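Local coordinates for putative dimetal phosphatase (Danio rerio, PDB 2NXF), which probably hydrolyses ADP-ribose and CDP-alcohols such as CDP-choline at a dinuclear metal centre, at residues D13-D18 and R29-R34; G59-G64 and N96-N101. All coordinates share one frame; numbering follows the deposited sequence.

Overall arrangement
Contact 1 comes first along the chain and is complete before contact 2 begins. Their centres lie about 11 Å apart, on the same side of the chain's centre. Strands 6-11, 54-57 and 89-92 are parallel neighbours in one mixed sheet. The loops after the first two supply D13-D18 and G59-G64. Helix 96-101 follows the third, while R29-R34 includes strand 30-31 just before helix 35-49. The contacts meet at one zinc ion, the phosphate and a water that joins two zinc ions. There D13 OD1 and D60 OD2 are 2.8 Å apart on the shared metal. Q15 and D63 also touch. Together the two contacts build much of the dinuclear site of this calcineurin-like phosphoesterase.

Contact 1. Residues D13-D18 and R29-R34; sequences DVQYAD and RRRYYR. With ZN (zinc ion), chain B; PO4 (phosphate ion), chain F.
Y33 packs against the loop of Q15, Y16 and A17, which leaves strand 6-11 and enters the metal site. This is the tight part of the contact. The Y33 ring turns its edge to the backbone, with CD1 3.5 Å from Q15 O. Y33 CB sits 3.3 Å from A17 O, and the two CB atoms of A17 and Y33 are 4.1 Å apart. Y33 O accepts a weak bond from A17 N and another bond from S36 OG. Y16 CG is anti to the backbone N (chi1 172°), which carries the ring beside Y33; its CD1 lies 3.3 Å from Y33 O.

The other end is looser and lies near solvent. It is held by a salt bridge, with R34 NE 2.7 Å from D18 OD1. R34 is extended from CG to NE, and the carboxylate oxygen lies in its guanidinium plane. The carboxylate itself is turned 74° from that plane. R34 is exposed and D18 partly so.

At the metal end the two segments converge on a phosphate. D13 OD1 and Q15 OE1 bind the zinc ion, which also holds phosphate O3. Q15 NE2 gives O3 a weak bond, but its stronger hydrogen bond is to D63 OD1. R31 NH1 reaches phosphate O2 at 3.4 Å, also weakly, while R31 NH2 pairs with E288. The phosphate probably came from the crystallisation liquor. Its place on the metal, beside an arginine, is consistent with a pocket for a substrate phosphate, whose negative charge R31 would probably help to balance.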
loop_
_atom_site.group_PDB
_atom_site.type_symbol
_atom_site.label_atom_id
_atom_site.label_comp_id
_atom_site.label_asym_id
_atom_site.label_seq_id
_atom_site.Cartn_x
_atom_site.Cartn_y
_atom_site.Cartn_z
ATOM N N ASP A 13 0.262 -0.224 7.338
ATOM C CA ASP A 13 -0.849 -0.802 8.141
ATOM C C ASP A 13 -0.724 -0.424 9.616
ATOM O O ASP A 13 -0.787 -1.295 10.505
ATOM C CB ASP A 13 -0.956 -2.332 7.942
ATOM C CG ASP A 13 -1.357 -2.696 6.505
ATOM O OD1 ASP A 13 -2.543 -2.877 6.259
ATOM O OD2 ASP A 13 -0.487 -2.708 5.616
ATOM N N VAL A 14 -0.540 0.872 9.865
ATOM C CA VAL A 14 -0.542 1.400 11.247
ATOM C C VAL A 14 -1.895 1.045 11.907
ATOM O O VAL A 14 -1.947 0.473 13.001
ATOM C CB VAL A 14 -0.277 2.926 11.265
ATOM C CG1 VAL A 14 -0.402 3.492 12.699
ATOM C CG2 VAL A 14 1.107 3.259 10.674
ATOM N N GLN A 15 -2.987 1.369 11.210
ATOM C CA GLN A 15 -4.346 0.982 11.629
ATOM C C GLN A 15 -4.673 1.405 13.058
ATOM O O GLN A 15 -5.263 0.647 13.824
ATOM C CB GLN A 15 -4.611 -0.524 11.401
ATOM C CG GLN A 15 -5.383 -0.724 10.115
ATOM C CD GLN A 15 -5.371 -2.138 9.597
ATOM O OE1 GLN A 15 -4.538 -2.497 8.749
ATOM N NE2 GLN A 15 -6.296 -2.948 10.087
ATOM N N TYR A 16 -4.267 2.627 13.389
ATOM C CA TYR A 16 -4.493 3.182 14.731
ATOM C C TYR A 16 -5.983 3.269 15.059
ATOM O O TYR A 16 -6.794 3.565 14.186
ATOM C CB TYR A 16 -3.865 4.588 14.843
ATOM C CG TYR A 16 -4.255 5.257 16.127
ATOM C CD1 TYR A 16 -3.713 4.828 17.343
ATOM C CD2 TYR A 16 -5.211 6.274 16.149
ATOM C CE1 TYR A 16 -4.082 5.429 18.543
ATOM C CE2 TYR A 16 -5.595 6.866 17.342
ATOM C CZ TYR A 16 -5.028 6.435 18.537
ATOM O OH TYR A 16 -5.400 6.997 19.740
ATOM N N ALA A 17 -6.321 2.988 16.310
ATOM C CA ALA A 17 -7.639 3.312 16.880
ATOM C C ALA A 17 -7.497 3.388 18.381
ATOM O O ALA A 17 -6.695 2.658 18.973
ATOM C CB ALA A 17 -8.685 2.256 16.478
ATOM N N ASP A 18 -8.284 4.261 19.008
ATOM C CA ASP A 18 -8.243 4.423 20.459
ATOM C C ASP A 18 -9.199 3.420 21.109
ATOM O O ASP A 18 -10.219 3.791 21.719
ATOM C CB ASP A 18 -8.602 5.868 20.850
ATOM C CG ASP A 18 -8.389 6.148 22.331
ATOM O OD1 ASP A 18 -7.726 5.341 23.036
ATOM O OD2 ASP A 18 -8.928 7.174 22.816
ATOM N N ARG A 29 -4.027 -13.759 15.007
ATOM C CA ARG A 29 -3.168 -12.591 15.140
ATOM C C ARG A 29 -3.847 -11.553 16.020
ATOM O O ARG A 29 -5.046 -11.312 15.879
ATOM C CB ARG A 29 -2.907 -11.948 13.773
ATOM C CG ARG A 29 -2.333 -12.880 12.700
ATOM C CD ARG A 29 -0.856 -13.165 12.892
ATOM N NE ARG A 29 -0.332 -13.939 11.765
ATOM C CZ ARG A 29 -0.296 -15.268 11.686
ATOM N NH1 ARG A 29 -0.744 -16.045 12.679
ATOM N NH2 ARG A 29 0.205 -15.838 10.596
ATOM N N ARG A 30 -3.070 -10.921 16.895
ATOM C CA ARG A 30 -3.573 -9.864 17.768
ATOM C C ARG A 30 -3.403 -8.528 17.063
ATOM O O ARG A 30 -2.429 -8.335 16.325
ATOM C CB ARG A 30 -2.793 -9.878 19.092
ATOM C CG ARG A 30 -3.247 -8.851 20.125
ATOM C CD ARG A 30 -2.906 -9.332 21.546
ATOM N NE ARG A 30 -3.094 -8.265 22.531
ATOM C CZ ARG A 30 -2.888 -8.389 23.839
ATOM N NH1 ARG A 30 -2.481 -9.551 24.360
ATOM N NH2 ARG A 30 -3.090 -7.344 24.631
ATOM N N ARG A 31 -4.341 -7.609 17.299
ATOM C CA ARG A 31 -4.267 -6.255 16.736
ATOM C C ARG A 31 -4.091 -5.210 17.843
ATOM O O ARG A 31 -4.922 -5.088 18.743
ATOM C CB ARG A 31 -5.476 -5.977 15.827
ATOM C CG ARG A 31 -5.294 -6.738 14.533
ATOM C CD ARG A 31 -6.316 -6.495 13.473
ATOM N NE ARG A 31 -6.021 -7.372 12.335
ATOM C CZ ARG A 31 -6.525 -7.224 11.115
ATOM N NH1 ARG A 31 -7.353 -6.209 10.834
ATOM N NH2 ARG A 31 -6.189 -8.088 10.168
ATOM N N TYR A 32 -2.971 -4.494 17.781
ATOM C CA TYR A 32 -2.517 -3.639 18.866
ATOM C C TYR A 32 -2.861 -2.193 18.507
ATOM O O TYR A 32 -1.992 -1.422 18.122
ATOM C CB TYR A 32 -1.007 -3.821 19.031
ATOM C CG TYR A 32 -0.628 -5.233 19.423
ATOM C CD1 TYR A 32 -0.640 -5.617 20.753
ATOM C CD2 TYR A 32 -0.260 -6.179 18.456
ATOM C CE1 TYR A 32 -0.294 -6.915 21.127
ATOM C CE2 TYR A 32 0.093 -7.485 18.815
ATOM C CZ TYR A 32 0.073 -7.838 20.145
ATOM O OH TYR A 32 0.411 -9.115 20.537
ATOM N N TYR A 33 -4.147 -1.847 18.621
ATOM C CA TYR A 33 -4.666 -0.600 18.042
ATOM C C TYR A 33 -4.007 0.653 18.630
ATOM O O TYR A 33 -3.583 1.553 17.888
ATOM C CB TYR A 33 -6.205 -0.532 18.199
ATOM C CG TYR A 33 -6.922 -1.616 17.408
ATOM C CD1 TYR A 33 -7.020 -1.527 15.988
ATOM C CD2 TYR A 33 -7.498 -2.713 18.045
ATOM C CE1 TYR A 33 -7.661 -2.513 15.249
ATOM C CE2 TYR A 33 -8.163 -3.700 17.291
ATOM C CZ TYR A 33 -8.221 -3.589 15.907
ATOM O OH TYR A 33 -8.850 -4.561 15.162
ATOM N N ARG A 34 -3.933 0.725 19.954
ATOM C CA ARG A 34 -3.322 1.907 20.583
ATOM C C ARG A 34 -1.805 1.925 20.419
ATOM O O ARG A 34 -1.218 2.991 20.193
ATOM C CB ARG A 34 -3.707 2.017 22.053
ATOM C CG ARG A 34 -5.171 2.379 22.249
ATOM C CD ARG A 34 -5.447 2.617 23.729
ATOM N NE ARG A 34 -6.852 2.948 23.936
ATOM C CZ ARG A 34 -7.721 2.205 24.617
ATOM N NH1 ARG A 34 -7.342 1.065 25.192
ATOM N NH2 ARG A 34 -8.983 2.615 24.730
HETATM ZN ZN ZN B . -4.276 -3.607 7.117
HETATM P P PO4 F . -6.945 -5.580 6.883
HETATM O O1 PO4 F . -6.328 -6.956 6.761
HETATM O O2 PO4 F . -8.260 -5.685 7.629
HETATM O O3 PO4 F . -6.100 -4.651 7.735
HETATM O O4 PO4 F . -7.119 -4.948 5.536
HETATM O O HOH W 1 -4.518 -4.893 5.419
#

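Contact 2. Residues G59-G64 and N96-N101; sequences GDIIDG and NHEFYN. With ZN (zinc ion), chain C; ZN (zinc ion), chain B; PO4 (phosphate ion), chain F.
D60 and N96 meet at a zinc ion, in the GD and GNHE sequence motifs of the calcineurin-like metallophosphoesterases. Metal bonds come first. D60 OD2 bridges two zinc ions at 2.2 Å each. N96 OD1 binds only one of them, at 2.1 Å, and H228 and H265 complete the protein ligands of that ion. N96 CG stands between the backbone N and carbonyl carbon (chi1 52°), which directs the amide to the zinc side.

Packing comes next. Y100 CE2 lies over the centre of the H97 ring. G64 CA lies at the edge of the Y100 ring, close enough that there is little room for a CB beside CD2. The CD1 end of I62 rests on N101 CG.

Hydrogen bonds tie the loop to the helix. N96 ND2 donates to phosphate O4 and to Y100 OH. D60 OD1 accepts from H97 N at 2.9 Å, met from above the carboxylate plane. The second-shell E98 grips the loop backbone: OE1 takes D60 N and OE2 takes I61 N, both on the syn side. OE1 also accepts from G95 N. H97 uses both ring nitrogens. ND1 accepts from G64 N at 2.7 Å, in the ring plane, and NE2 donates to phosphate O2 at 2.8 Å. An alanine in place of H97 would probably leave G64 N and the phosphate oxygen without these mates and open a gap beside Y100. N101 OD1 is held by S72, and N101 ND2 has two acceptors, H97 O and D63 O. The second, 3.0 Å from ND2, lies in the amide plane but is approached from above its own carbonyl plane.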
loop_
_atom_site.group_PDB
_atom_site.type_symbol
_atom_site.label_atom_id
_atom_site.label_comp_id
_atom_site.label_asym_id
_atom_site.label_seq_id
_atom_site.Cartn_x
_atom_site.Cartn_y
_atom_site.Cartn_z
ATOM N N GLY A 59 -0.753 2.546 3.566
ATOM C CA GLY A 59 -2.217 2.538 3.699
ATOM C C GLY A 59 -2.672 1.839 4.962
ATOM O O GLY A 59 -1.849 1.297 5.723
ATOM N N ASP A 60 -4.001 1.805 5.133
ATOM C CA ASP A 60 -4.628 1.371 6.380
ATOM C C ASP A 60 -3.999 2.112 7.546
ATOM O O ASP A 60 -3.630 1.484 8.539
ATOM C CB ASP A 60 -4.472 -0.145 6.587
ATOM C CG ASP A 60 -5.365 -0.974 5.663
ATOM O OD1 ASP A 60 -6.139 -0.407 4.864
ATOM O OD2 ASP A 60 -5.255 -2.200 5.704
ATOM N N ILE A 61 -3.883 3.443 7.439
ATOM C CA ILE A 61 -3.229 4.222 8.516
ATOM C C ILE A 61 -4.121 4.339 9.768
ATOM O O ILE A 61 -3.612 4.464 10.882
ATOM C CB ILE A 61 -2.748 5.593 8.008
ATOM C CG1 ILE A 61 -1.620 6.119 8.908
ATOM C CG2 ILE A 61 -3.943 6.552 7.813
ATOM C CD1 ILE A 61 -1.047 7.461 8.466
ATOM N N ILE A 62 -5.450 4.287 9.589
ATOM C CA ILE A 62 -6.344 4.198 10.750
ATOM C C ILE A 62 -7.320 3.063 10.528
ATOM O O ILE A 62 -7.663 2.773 9.389
ATOM C CB ILE A 62 -7.128 5.515 11.034
ATOM C CG1 ILE A 62 -7.974 5.942 9.830
ATOM C CG2 ILE A 62 -6.176 6.655 11.482
ATOM C CD1 ILE A 62 -9.091 6.935 10.225
ATOM N N ASP A 63 -7.775 2.430 11.604
ATOM C CA ASP A 63 -8.634 1.242 11.444
ATOM C C ASP A 63 -10.073 1.622 11.117
ATOM O O ASP A 63 -10.563 2.663 11.563
ATOM C CB ASP A 63 -8.616 0.400 12.719
ATOM C CG ASP A 63 -9.097 -1.009 12.473
ATOM O OD1 ASP A 63 -8.306 -1.829 11.960
ATOM O OD2 ASP A 63 -10.267 -1.281 12.757
ATOM N N GLY A 64 -10.761 0.762 10.366
ATOM C CA GLY A 64 -12.186 0.937 10.117
ATOM C C GLY A 64 -13.032 0.938 11.390
ATOM O O GLY A 64 -14.154 1.454 11.394
ATOM N N ASN A 96 -7.858 -0.404 2.099
ATOM C CA ASN A 96 -9.256 -0.694 2.456
ATOM C C ASN A 96 -9.770 0.062 3.678
ATOM O O ASN A 96 -10.901 0.529 3.659
ATOM C CB ASN A 96 -9.587 -2.200 2.516
ATOM C CG ASN A 96 -8.633 -2.996 3.394
ATOM O OD1 ASN A 96 -7.415 -2.866 3.280
ATOM N ND2 ASN A 96 -9.196 -3.836 4.263
ATOM N N HIS A 97 -8.939 0.228 4.707
ATOM C CA HIS A 97 -9.400 0.920 5.924
ATOM C C HIS A 97 -9.630 2.409 5.728
ATOM O O HIS A 97 -10.488 3.008 6.386
ATOM C CB HIS A 97 -8.493 0.589 7.109
ATOM C CG HIS A 97 -8.729 -0.793 7.623
ATOM N ND1 HIS A 97 -9.531 -1.050 8.712
ATOM C CD2 HIS A 97 -8.341 -2.001 7.147
ATOM C CE1 HIS A 97 -9.592 -2.355 8.912
ATOM N NE2 HIS A 97 -8.888 -2.956 7.971
ATOM N N GLU A 98 -8.877 3.025 4.816
ATOM C CA GLU A 98 -9.221 4.402 4.421
ATOM C C GLU A 98 -10.646 4.461 3.897
ATOM O O GLU A 98 -11.415 5.354 4.290
ATOM C CB GLU A 98 -8.257 4.941 3.359
ATOM C CG GLU A 98 -6.950 5.510 3.933
ATOM C CD GLU A 98 -5.975 4.439 4.422
ATOM O OE1 GLU A 98 -6.031 3.313 3.905
ATOM O OE2 GLU A 98 -5.146 4.760 5.297
ATOM N N PHE A 99 -10.997 3.531 3.003
ATOM C CA PHE A 99 -12.359 3.535 2.434
ATOM C C PHE A 99 -13.477 3.156 3.412
ATOM O O PHE A 99 -14.635 3.573 3.239
ATOM C CB PHE A 99 -12.420 2.703 1.150
ATOM C CG PHE A 99 -11.510 3.210 0.077
ATOM C CD1 PHE A 99 -11.798 4.399 -0.609
ATOM C CD2 PHE A 99 -10.341 2.534 -0.230
ATOM C CE1 PHE A 99 -10.916 4.871 -1.617
ATOM C CE2 PHE A 99 -9.456 3.003 -1.220
ATOM C CZ PHE A 99 -9.752 4.181 -1.907
ATOM N N TYR A 100 -13.140 2.370 4.429
ATOM C CA TYR A 100 -14.109 2.059 5.479
ATOM C C TYR A 100 -14.449 3.334 6.247
ATOM O O TYR A 100 -15.586 3.512 6.675
ATOM C CB TYR A 100 -13.562 1.029 6.480
ATOM C CG TYR A 100 -13.229 -0.333 5.906
ATOM C CD1 TYR A 100 -13.886 -0.831 4.777
ATOM C CD2 TYR A 100 -12.269 -1.140 6.519
ATOM C CE1 TYR A 100 -13.576 -2.084 4.251
ATOM C CE2 TYR A 100 -11.938 -2.391 6.009
ATOM C CZ TYR A 100 -12.583 -2.857 4.868
ATOM O OH TYR A 100 -12.226 -4.087 4.356
ATOM N N ASN A 101 -13.454 4.200 6.436
ATOM C CA ASN A 101 -13.654 5.444 7.193
ATOM C C ASN A 101 -14.196 6.613 6.389
ATOM O O ASN A 101 -14.959 7.408 6.922
ATOM C CB ASN A 101 -12.333 5.888 7.836
ATOM C CG ASN A 101 -11.992 5.085 9.079
ATOM O OD1 ASN A 101 -12.570 5.313 10.141
ATOM N ND2 ASN A 101 -11.082 4.116 8.941
HETATM ZN ZN ZN C . -5.568 -3.599 4.060
HETATM ZN ZN ZN B . -4.276 -3.607 7.117
HETATM P P PO4 F . -6.945 -5.580 6.883
HETATM O O1 PO4 F . -6.328 -6.956 6.761
HETATM O O2 PO4 F . -8.260 -5.685 7.629
HETATM O O3 PO4 F . -6.100 -4.651 7.735
HETATM O O4 PO4 F . -7.119 -4.948 5.536
HETATM O O HOH W 1 -4.518 -4.893 5.419
#